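Local coordinates for Myo-inositol 2-dehydrogenase (Lactobacillus plantarum WCFS1, PDB 3CEA), which probably catalyses the NAD-dependent oxidation of myo-inositol at its C2 hydroxyl, as a Rossmann-fold oxidoreductase of the GFO/IDH/MocA family, at residues I153-G158 / V236-L240; F170-T175 / L217-E222. Numbering follows the deposited sequence.

Reading from the N terminus, the chain reaches Ile153-Gly158 at the start of strand 153-163, which leads into helix 167-176 with Phe170-Thr175. That helix forms contact 2 when Leu217-Glu222 arrives, in the connection between strands 202-210 and 225-232. Only then does Val236-Leu240 come back beside Ile153-Gly158 and close contact 1, so the loop of contact 2 is nested inside the loop of contact 1. Contact 1 joins two strands of the mixed sheet in the C-terminal domain; contact 2 ties a connection of that sheet to the helix that reaches NAD through Phe173. Their centres lie about 29 Å apart and their nearest atoms about 14 Å, so they do not touch.

Contact 1: I153-G158 / V236-L240; sequences IIYMRG and VIATL
Tyr155 reaches across Ile237 and past Ala238 CA, with CD1 4.0 Å from Ile237 CB. Tyr155 (chi1 t) and Thr239 (chi1 m), two residues apart in register, share a face, so Tyr155 OH donates to Thr239 OG1 (2.7 Å). The strands run parallel (6°, axes 4.7 Å apart), pairing Tyr155-Ile237, Met156-Ala238, Arg157-Thr239 and Gly158-Leu240. Arg157 and Ile237 share that face; Met156, Ala238 and Leu240 the other, where small Ala238 meets selenomethionine Met156 (CB to CB 4.5 Å). The ladder is Ile237 N to Ile154 O (3.2 Å), Met156 N to Ile237 O (3.0 Å), Thr239 N to Met156 O (2.9 Å) and Gly158 N to Thr239 O (2.9 Å). Ile154 (phi/psi -117/-27) and Tyr155 form a classic beta bulge opposite Met257. This is the parallel pair of an otherwise antiparallel sheet in the GFO/IDH/MocA C-terminal domain. Strands 251-258 and 225-232 flank it; Leu240 packs on helix 182-198, Tyr155 and Ile237 touch a second subunit, and Arg157 makes salt bridges to Glu255 and Glu253.

Contact 2: F170-T175 / L217-E222; sequences FTKFAT and LADIGE. With NAD (nicotinamide-adenine-dinucleotide), chain E.
Apolar contacts join segment 170-175 of helix 167-176 to the turn 217-222. Phe170, chi1 t, points toward the turn and presents its ring edge, with CE2 3.7 Å from Leu217 CD2. One helical turn on, Ala174 is small enough to let Ile220 (chi1 p, chi2 t) come close, CB to CD1 3.9 Å.

In van der Waals contact, Ile220 CG2 lies 3.5 Å from Thr175 OG1. Glu222, chi1 and chi2 m, brings OE1 to 3.6 Å from Phe170 CZ, where the carboxylate meets the slightly electropositive C-H rim of the ring, and OE2 to 3.8 Å from Ala174 CB.

Among hydrogen bonds, Thr175 OG1 donates to Thr171 O (2.7 Å), Thr171 OG1 bonds Met167 O, and Glu222 OE2 bonds Ser179 OG. In the connection between strands 202-210 and 225-232, the 3-10 segment 217-219 leads into nested bonds, Glu222 N to Leu217 O (2.8 Å) and Gly221 N to Ala218 O (2.9 Å), a Schellman motif with Gly221 at phi/psi 70/28, easy for a residue lacking CB.

For the cofactor, Phe173 CD1 lies 3.4 Å from NAD O3, the oxygen bridging the two phosphates. Helix and turn thus meet by complementary shape rather than by hydrogen bonds between the segments.

Contact 1: I153-G158 / V236-L240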
loop_
_atom_site.group_PDB
_atom_site.type_symbol
_atom_site.label_atom_id
_atom_site.label_comp_id
_atom_site.label_asym_id
_atom_site.label_seq_id
_atom_site.Cartn_x
_atom_site.Cartn_y
_atom_site.Cartn_z
ATOM N N ILE A 153 -16.741 10.952 -16.034
ATOM C CA ILE A 153 -17.004 10.824 -14.599
ATOM C C ILE A 153 -18.420 10.302 -14.371
ATOM O O ILE A 153 -19.368 10.762 -15.012
ATOM C CB ILE A 153 -16.812 12.178 -13.866
ATOM C CG1 ILE A 153 -15.382 12.690 -14.055
ATOM C CG2 ILE A 153 -17.140 12.050 -12.379
ATOM C CD1 ILE A 153 -15.261 14.198 -14.032
ATOM N N ILE A 154 -18.556 9.331 -13.473
ATOM C CA ILE A 154 -19.876 8.818 -13.102
ATOM C C ILE A 154 -20.204 9.052 -11.623
ATOM O O ILE A 154 -21.373 9.174 -11.254
ATOM C CB ILE A 154 -20.077 7.316 -13.503
ATOM C CG1 ILE A 154 -19.107 6.396 -12.754
ATOM C CG2 ILE A 154 -19.957 7.139 -15.025
ATOM C CD1 ILE A 154 -19.239 4.923 -13.105
ATOM N N TYR A 155 -19.169 9.129 -10.789
ATOM C CA TYR A 155 -19.345 9.239 -9.341
ATOM C C TYR A 155 -18.122 9.830 -8.655
ATOM O O TYR A 155 -16.986 9.563 -9.048
ATOM C CB TYR A 155 -19.673 7.868 -8.733
ATOM C CG TYR A 155 -19.726 7.849 -7.222
ATOM C CD1 TYR A 155 -20.882 8.230 -6.541
ATOM C CD2 TYR A 155 -18.622 7.444 -6.472
ATOM C CE1 TYR A 155 -20.938 8.214 -5.153
ATOM C CE2 TYR A 155 -18.663 7.428 -5.080
ATOM C CZ TYR A 155 -19.828 7.814 -4.429
ATOM O OH TYR A 155 -19.888 7.790 -3.056
HETATM N N MSE A 156 -18.368 10.625 -7.616
HETATM C CA MSE A 156 -17.297 11.232 -6.835
HETATM C C MSE A 156 -17.584 11.134 -5.345
HETATM O O MSE A 156 -18.731 11.240 -4.912
HETATM C CB MSE A 156 -17.076 12.691 -7.242
HETATM C CG MSE A 156 -16.598 12.863 -8.684
HETATM SE SE MSE A 156 -16.100 14.680 -9.119
HETATM C CE MSE A 156 -14.625 14.927 -7.849
ATOM N N ARG A 157 -16.530 10.930 -4.566
ATOM C CA ARG A 157 -16.666 10.769 -3.127
ATOM C C ARG A 157 -15.630 11.621 -2.411
ATOM O O ARG A 157 -14.430 11.481 -2.640
ATOM C CB ARG A 157 -16.524 9.295 -2.750
ATOM C CG ARG A 157 -16.801 8.981 -1.291
ATOM C CD ARG A 157 -16.813 7.475 -1.043
ATOM N NE ARG A 157 -15.650 6.787 -1.613
ATOM C CZ ARG A 157 -14.448 6.721 -1.039
ATOM N NH1 ARG A 157 -14.224 7.308 0.136
ATOM N NH2 ARG A 157 -13.463 6.067 -1.647
ATOM N N GLY A 158 -16.111 12.516 -1.554
ATOM C CA GLY A 158 -15.248 13.396 -0.785
ATOM C C GLY A 158 -15.353 13.112 0.697
ATOM O O GLY A 158 -16.451 13.091 1.255
ATOM N N VAL A 236 -24.082 12.802 -12.899
ATOM C CA VAL A 236 -23.086 12.393 -11.907
ATOM C C VAL A 236 -23.681 12.301 -10.496
ATOM O O VAL A 236 -24.566 13.074 -10.125
ATOM C CB VAL A 236 -21.838 13.324 -11.947
ATOM C CG1 VAL A 236 -20.808 12.926 -10.896
ATOM C CG2 VAL A 236 -21.200 13.312 -13.337
ATOM N N ILE A 237 -23.212 11.326 -9.727
ATOM C CA ILE A 237 -23.650 11.152 -8.348
ATOM C C ILE A 237 -22.454 11.382 -7.430
ATOM O O ILE A 237 -21.327 11.048 -7.782
ATOM C CB ILE A 237 -24.269 9.749 -8.121
ATOM C CG1 ILE A 237 -25.368 9.476 -9.162
ATOM C CG2 ILE A 237 -24.840 9.632 -6.706
ATOM C CD1 ILE A 237 -25.628 8.010 -9.431
ATOM N N ALA A 238 -22.691 11.980 -6.268
ATOM C CA ALA A 238 -21.603 12.284 -5.347
ATOM C C ALA A 238 -21.991 12.075 -3.891
ATOM O O ALA A 238 -23.142 12.289 -3.505
ATOM C CB ALA A 238 -21.090 13.705 -5.568
ATOM N N THR A 239 -21.015 11.642 -3.099
ATOM C CA THR A 239 -21.165 11.520 -1.656
ATOM C C THR A 239 -20.144 12.430 -0.989
ATOM O O THR A 239 -18.989 12.489 -1.417
ATOM C CB THR A 239 -20.941 10.067 -1.182
ATOM O OG1 THR A 239 -21.859 9.199 -1.855
ATOM C CG2 THR A 239 -21.143 9.934 0.325
ATOM N N LEU A 240 -20.580 13.143 0.047
ATOM C CA LEU A 240 -19.687 13.958 0.869
ATOM C C LEU A 240 -19.783 13.513 2.317
ATOM O O LEU A 240 -20.883 13.338 2.849
ATOM C CB LEU A 240 -20.054 15.441 0.797
ATOM C CG LEU A 240 -20.464 16.103 -0.516
ATOM C CD1 LEU A 240 -21.240 17.369 -0.196
ATOM C CD2 LEU A 240 -19.261 16.407 -1.392
#

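Contact 2: F170-T175 / L217-E222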
loop_
_atom_site.group_PDB
_atom_site.type_symbol
_atom_site.label_atom_id
_atom_site.label_comp_id
_atom_site.label_asym_id
_atom_site.label_seq_id
_atom_site.Cartn_x
_atom_site.Cartn_y
_atom_site.Cartn_z
ATOM N N PHE A 170 -11.656 22.346 18.064
ATOM C CA PHE A 170 -12.850 22.604 17.262
ATOM C C PHE A 170 -13.997 23.141 18.118
ATOM O O PHE A 170 -14.691 24.074 17.709
ATOM C CB PHE A 170 -13.320 21.367 16.489
ATOM C CG PHE A 170 -14.743 21.479 16.007
ATOM C CD1 PHE A 170 -15.052 22.231 14.879
ATOM C CD2 PHE A 170 -15.780 20.873 16.713
ATOM C CE1 PHE A 170 -16.368 22.362 14.449
ATOM C CE2 PHE A 170 -17.097 20.999 16.288
ATOM C CZ PHE A 170 -17.390 21.742 15.152
ATOM N N THR A 171 -14.210 22.532 19.285
ATOM C CA THR A 171 -15.271 22.954 20.201
ATOM C C THR A 171 -15.090 24.432 20.574
ATOM O O THR A 171 -16.050 25.204 20.550
ATOM C CB THR A 171 -15.336 22.050 21.458
ATOM O OG1 THR A 171 -15.488 20.682 21.056
ATOM C CG2 THR A 171 -16.508 22.430 22.351
ATOM N N LYS A 172 -13.851 24.810 20.892
ATOM C CA LYS A 172 -13.459 26.206 21.119
ATOM C C LYS A 172 -13.847 27.081 19.926
ATOM O O LYS A 172 -14.460 28.135 20.091
ATOM C CB LYS A 172 -11.941 26.277 21.346
ATOM C CG LYS A 172 -11.351 27.677 21.491
ATOM C CD LYS A 172 -11.153 28.051 22.951
ATOM C CE LYS A 172 -10.033 29.068 23.115
ATOM N NZ LYS A 172 -10.447 30.449 22.743
ATOM N N PHE A 173 -13.491 26.615 18.731
ATOM C CA PHE A 173 -13.757 27.300 17.468
ATOM C C PHE A 173 -15.254 27.445 17.186
ATOM O O PHE A 173 -15.691 28.468 16.655
ATOM C CB PHE A 173 -13.037 26.546 16.334
ATOM C CG PHE A 173 -13.523 26.880 14.946
ATOM C CD1 PHE A 173 -13.109 28.045 14.304
ATOM C CD2 PHE A 173 -14.365 26.002 14.263
ATOM C CE1 PHE A 173 -13.547 28.345 13.014
ATOM C CE2 PHE A 173 -14.808 26.291 12.972
ATOM C CZ PHE A 173 -14.397 27.464 12.346
ATOM N N ALA A 174 -16.029 26.427 17.561
ATOM C CA ALA A 174 -17.459 26.363 17.248
ATOM C C ALA A 174 -18.378 26.891 18.353
ATOM O O ALA A 174 -19.550 27.175 18.101
ATOM C CB ALA A 174 -17.855 24.940 16.868
ATOM N N THR A 175 -17.860 27.009 19.573
ATOM C CA THR A 175 -18.639 27.577 20.676
ATOM C C THR A 175 -18.530 29.104 20.677
ATOM O O THR A 175 -19.500 29.803 20.980
ATOM C CB THR A 175 -18.221 26.990 22.047
ATOM O OG1 THR A 175 -18.263 25.559 21.988
ATOM C CG2 THR A 175 -19.154 27.465 23.160
ATOM N N LEU A 217 -21.641 17.385 21.307
ATOM C CA LEU A 217 -21.635 18.425 20.279
ATOM C C LEU A 217 -23.024 19.013 20.045
ATOM O O LEU A 217 -23.152 20.136 19.556
ATOM C CB LEU A 217 -21.040 17.899 18.969
ATOM C CG LEU A 217 -19.516 17.738 18.917
ATOM C CD1 LEU A 217 -19.099 16.999 17.648
ATOM C CD2 LEU A 217 -18.796 19.083 19.016
ATOM N N ALA A 218 -24.055 18.250 20.407
ATOM C CA ALA A 218 -25.442 18.712 20.342
ATOM C C ALA A 218 -25.682 19.910 21.260
ATOM O O ALA A 218 -26.514 20.772 20.963
ATOM C CB ALA A 218 -26.393 17.577 20.691
ATOM N N ASP A 219 -24.937 19.957 22.365
ATOM C CA ASP A 219 -25.059 21.017 23.367
ATOM C C ASP A 219 -24.657 22.389 22.822
ATOM O O ASP A 219 -25.074 23.417 23.359
ATOM C CB ASP A 219 -24.245 20.675 24.622
ATOM C CG ASP A 219 -24.660 19.347 25.255
ATOM O OD1 ASP A 219 -25.608 18.700 24.750
ATOM O OD2 ASP A 219 -24.033 18.948 26.264
ATOM N N ILE A 220 -23.843 22.396 21.767
ATOM C CA ILE A 220 -23.531 23.627 21.033
ATOM C C ILE A 220 -24.175 23.644 19.637
ATOM O O ILE A 220 -23.790 24.440 18.774
ATOM C CB ILE A 220 -22.001 23.913 20.949
ATOM C CG1 ILE A 220 -21.252 22.748 20.289
ATOM C CG2 ILE A 220 -21.438 24.239 22.335
ATOM C CD1 ILE A 220 -19.889 23.124 19.720
ATOM N N GLY A 221 -25.155 22.765 19.434
ATOM C CA GLY A 221 -25.920 22.703 18.187
ATOM C C GLY A 221 -25.143 22.193 16.987
ATOM O O GLY A 221 -25.452 22.541 15.844
ATOM N N GLU A 222 -24.141 21.358 17.246
ATOM C CA GLU A 222 -23.285 20.812 16.195
ATOM C C GLU A 222 -23.493 19.307 16.013
ATOM O O GLU A 222 -23.859 18.602 16.960
ATOM C CB GLU A 222 -21.814 21.107 16.506
ATOM C CG GLU A 222 -21.389 22.553 16.263
ATOM C CD GLU A 222 -20.937 22.823 14.829
ATOM O OE1 GLU A 222 -20.823 21.866 14.025
ATOM O OE2 GLU A 222 -20.688 24.008 14.509
HETATM P PA NAD E . -9.779 30.244 15.239
HETATM O O1A NAD E . -8.747 29.235 15.566
HETATM O O2A NAD E . -10.866 30.265 16.243
HETATM O O5B NAD E . -9.079 31.685 15.091
HETATM C C5B NAD E . -9.855 32.863 14.996
HETATM C C4B NAD E . -8.968 34.085 15.219
HETATM O O4B NAD E . -9.645 35.271 14.839
HETATM C C3B NAD E . -8.572 34.248 16.678
HETATM O O3B NAD E . -7.189 34.500 16.720
HETATM C C2B NAD E . -9.347 35.459 17.161
HETATM O O2B NAD E . -8.616 36.235 18.084
HETATM C C1B NAD E . -9.616 36.230 15.879
HETATM N N9A NAD E . -10.892 36.968 15.944
HETATM C C8A NAD E . -12.127 36.460 16.265
HETATM N N7A NAD E . -13.039 37.458 16.205
HETATM C C5A NAD E . -12.401 38.597 15.854
HETATM C C6A NAD E . -12.854 39.897 15.656
HETATM N N6A NAD E . -14.160 40.129 15.572
HETATM N N1A NAD E . -11.952 40.881 15.292
HETATM C C2A NAD E . -10.611 40.575 15.127
HETATM N N3A NAD E . -10.167 39.280 15.327
HETATM C C4A NAD E . -11.049 38.306 15.685
HETATM O O3 NAD E . -10.396 29.960 13.777
HETATM P PN NAD E . -9.520 29.301 12.596
HETATM O O1N NAD E . -8.160 29.890 12.608
HETATM O O2N NAD E . -9.710 27.839 12.676
HETATM O O5D NAD E . -10.265 29.766 11.249
HETATM C C5D NAD E . -10.641 31.098 10.989
HETATM C C4D NAD E . -11.307 31.135 9.617
HETATM O O4D NAD E . -10.576 30.340 8.699
HETATM C C3D NAD E . -12.729 30.595 9.662
HETATM O O3D NAD E . -13.586 31.508 9.016
HETATM C C2D NAD E . -12.667 29.284 8.903
HETATM O O2D NAD E . -13.812 29.075 8.113
HETATM C C1D NAD E . -11.419 29.411 8.041
HETATM N N1N NAD E . -10.742 28.111 7.859
HETATM C C2N NAD E . -10.427 27.701 6.588
HETATM C C3N NAD E . -9.789 26.475 6.376
HETATM C C7N NAD E . -9.284 26.093 5.014
HETATM O O7N NAD E . -9.060 24.729 4.743
HETATM N N7N NAD E . -9.058 27.037 4.095
HETATM C C4N NAD E . -9.475 25.669 7.469
HETATM C C5N NAD E . -9.798 26.092 8.756
HETATM C C6N NAD E . -10.434 27.320 8.939
#